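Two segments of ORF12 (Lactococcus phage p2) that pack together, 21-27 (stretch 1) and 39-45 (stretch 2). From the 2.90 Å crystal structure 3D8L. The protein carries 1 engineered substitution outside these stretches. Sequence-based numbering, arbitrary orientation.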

# COMPACT_ATOMS: atom_id res chain seq x y z
N GLN A 21 -10.91 20.97 -7.52
CA GLN A 21 -12.18 21.62 -7.32
C GLN A 21 -13.32 20.61 -7.49
O GLN A 21 -14.35 20.74 -6.85
N GLN A 22 -13.09 19.56 -8.28
CA GLN A 22 -14.11 18.49 -8.46
C GLN A 22 -14.56 17.71 -7.22
O GLN A 22 -15.75 17.47 -7.10
N GLN A 23 -13.68 17.29 -6.31
CA GLN A 23 -14.23 16.61 -5.12
C GLN A 23 -14.94 17.57 -4.17
O GLN A 23 -15.81 17.16 -3.40
N LYS A 24 -14.57 18.85 -4.20
CA LYS A 24 -15.30 19.88 -3.43
C LYS A 24 -16.69 20.04 -4.04
O LYS A 24 -17.68 20.26 -3.33
N ALA A 25 -16.75 19.91 -5.36
CA ALA A 25 -18.00 19.92 -6.08
C ALA A 25 -18.86 18.74 -5.64
O ALA A 25 -20.05 18.91 -5.38
N MET A 26 -18.24 17.56 -5.53
CA MET A 26 -18.97 16.31 -5.17
C MET A 26 -19.57 16.35 -3.78
O MET A 26 -20.65 15.80 -3.57
N ASP A 27 -18.88 16.97 -2.82
CA ASP A 27 -19.43 17.20 -1.48
C ASP A 27 -20.66 18.06 -1.53
O ASP A 27 -21.71 17.70 -0.98
N ASP A 39 -23.78 12.46 -12.49
CA ASP A 39 -22.93 12.90 -13.58
C ASP A 39 -21.63 13.44 -13.02
O ASP A 39 -20.60 13.28 -13.62
N LEU A 40 -21.65 14.06 -11.86
CA LEU A 40 -20.38 14.52 -11.30
C LEU A 40 -19.45 13.36 -10.97
O LEU A 40 -18.27 13.39 -11.34
N MET A 41 -19.97 12.34 -10.29
CA MET A 41 -19.16 11.19 -9.92
C MET A 41 -18.56 10.47 -11.12
O MET A 41 -17.40 10.09 -11.11
N GLU A 42 -19.35 10.31 -12.18
CA GLU A 42 -18.88 9.60 -13.37
C GLU A 42 -17.88 10.46 -14.16
O GLU A 42 -16.91 9.96 -14.74
N PHE A 43 -18.10 11.77 -14.14
CA PHE A 43 -17.15 12.69 -14.77
C PHE A 43 -15.80 12.44 -14.15
O PHE A 43 -14.84 12.18 -14.87
N VAL A 44 -15.73 12.44 -12.81
CA VAL A 44 -14.44 12.29 -12.14
C VAL A 44 -13.91 10.88 -12.31
O VAL A 44 -12.78 10.71 -12.70
N GLN A 45 -14.75 9.88 -12.06
CA GLN A 45 -14.38 8.48 -12.24
C GLN A 45 -13.66 8.22 -13.56
O GLN A 45 -12.55 7.66 -13.59

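Leu40 forms the apolar centre of the contact. Its CA-to-CB bond points toward the first helix, and with chi1 at -132°, between the usual wells, and chi2 in t, the side chain places CD1 against the backbone where Ala25 joins Met26. Leu40 CD1 lies 3.5 Å from Ala25 C and equally 3.5 Å from Met26 N, so the methyl rests directly on the peptide linkage. Ala25 also points toward the second helix, and its short side chain adds a contact of 3.6 Å between Ala25 CB and Leu40 CD1. The same methyl is flanked by Met26, whose CG is 3.9 Å from Leu40 CD1.

The two segments around this centre are portions of longer helices that run nearly antiparallel, with an angle of 156° between their N-to-C directions and axes 10.0 Å apart at closest approach. In this register Met26 lies across from Leu40, with their CA atoms 6.5 Å apart, and one turn away Gln22 lies across from Val44, with CA atoms 7.2 Å apart. The contact is mostly apolar and buries 339 Å² when both sides are summed.

Met26 leaves its backbone sideways to the partner helix, yet it has the largest area covered by the other stretch, 77 Å², just ahead of the 76 Å² of Leu40. The explanation lies in its length and course. With chi1 at -98°, off the standard wells, chi2 in t and chi3 in m, the chain runs along the second helix and meets three of its residues in succession. Beyond the CG contact with Leu40, Met26 SD comes within 3.9 Å of Met41 CG, and the terminal methyl Met26 CE reaches Val44 CG2 at 3.8 Å. Met41, itself directed sideways with chi1 in m and chi2 in t, is covered over a smaller area, 24 Å². Val44, by contrast, points toward the first helix and is buried; with chi1 in t, its CG2 touches both Met26 CE and Gln22 CB, the latter also 3.8 Å from Val44 CG2.

Gln22 carries the packing from this apolar cluster to a polar group. It is buried and points toward the second helix, and its m, m conformation at chi1 and chi2 folds the chain so that the amide lies close to Leu40 and Phe43. Gln22 NE2 is 3.8 Å from Leu40 CD2 and 3.8 Å from Phe43 CE2, approaching the aromatic ring obliquely. Phe43, with chi1 in t, also points toward the first helix. These are van der Waals contacts, and no hydrogen bond links the two stretches.

The remaining polar side chains lie outside the contact. Gln23, Lys24 and Asp27 point away from the second helix, while Gln21, Asp39, Glu42 and Gln45 are out of reach of the opposing stretch. Both carboxylate oxygens of Asp39 and the OE1 atom of Gln21 find hydrogen-bonding partners elsewhere in the structure.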

# COMPACT_ATOMS: atom_id res chain seq x y z
CB GLN A 21 -12.26 22.90 -8.16
CG GLN A 21 -13.51 23.16 -9.00
CD GLN A 21 -13.10 23.67 -10.40
OE1 GLN A 21 -13.05 22.88 -11.37
NE2 GLN A 21 -12.74 24.97 -10.49
CB GLN A 22 -13.72 17.48 -9.53
CG GLN A 22 -13.67 18.03 -10.96
CD GLN A 22 -14.91 18.82 -11.38
OE1 GLN A 22 -15.16 19.88 -10.83
NE2 GLN A 22 -15.66 18.32 -12.38
CB GLN A 23 -13.17 15.83 -4.34
CG GLN A 23 -12.32 14.84 -5.18
CD GLN A 23 -10.84 15.09 -4.91
OE1 GLN A 23 -10.31 14.77 -3.82
NE2 GLN A 23 -10.18 15.74 -5.87
CB LYS A 24 -14.56 21.24 -3.39
CG LYS A 24 -14.85 22.06 -2.12
CD LYS A 24 -14.05 23.36 -2.05
CE LYS A 24 -14.24 24.06 -0.70
NZ LYS A 24 -13.43 25.32 -0.56
CB ALA A 25 -17.75 19.89 -7.56
CB MET A 26 -18.08 15.06 -5.30
CG MET A 26 -18.24 14.26 -6.61
SD MET A 26 -17.12 12.85 -6.73
CE MET A 26 -15.56 13.65 -6.74
CB ASP A 27 -18.43 17.96 -0.59
CG ASP A 27 -17.31 17.08 -0.10
OD1 ASP A 27 -16.73 16.32 -0.93
OD2 ASP A 27 -17.02 17.16 1.12
CB ASP A 39 -23.62 13.98 -14.40
CG ASP A 39 -22.84 14.37 -15.62
OD1 ASP A 39 -22.44 13.48 -16.39
OD2 ASP A 39 -22.63 15.58 -15.84
CB LEU A 40 -20.60 15.34 -10.04
CG LEU A 40 -19.83 16.66 -10.01
CD1 LEU A 40 -19.83 17.17 -8.57
CD2 LEU A 40 -18.43 16.52 -10.60
CB MET A 41 -19.96 10.21 -9.09
CG MET A 41 -20.16 10.64 -7.66
SD MET A 41 -20.93 9.23 -6.92
CE MET A 41 -22.29 9.97 -6.04
CB GLU A 42 -20.06 9.16 -14.25
CG GLU A 42 -21.02 8.34 -13.46
CD GLU A 42 -22.14 7.71 -14.26
OE1 GLU A 42 -22.15 7.88 -15.50
OE2 GLU A 42 -23.01 7.03 -13.64
CB PHE A 43 -17.58 14.13 -14.54
CG PHE A 43 -16.83 15.15 -15.31
CD1 PHE A 43 -17.45 15.84 -16.37
CD2 PHE A 43 -15.55 15.54 -14.91
CE1 PHE A 43 -16.79 16.89 -17.07
CE2 PHE A 43 -14.86 16.59 -15.61
CZ PHE A 43 -15.50 17.27 -16.70
CB VAL A 44 -14.51 12.63 -10.66
CG1 VAL A 44 -13.16 12.44 -10.05
CG2 VAL A 44 -15.01 14.06 -10.47
CB GLN A 45 -15.61 7.56 -12.15
CG GLN A 45 -15.22 6.10 -12.27
CD GLN A 45 -16.33 5.09 -12.01
OE1 GLN A 45 -16.04 3.92 -11.75
NE2 GLN A 45 -17.59 5.52 -12.11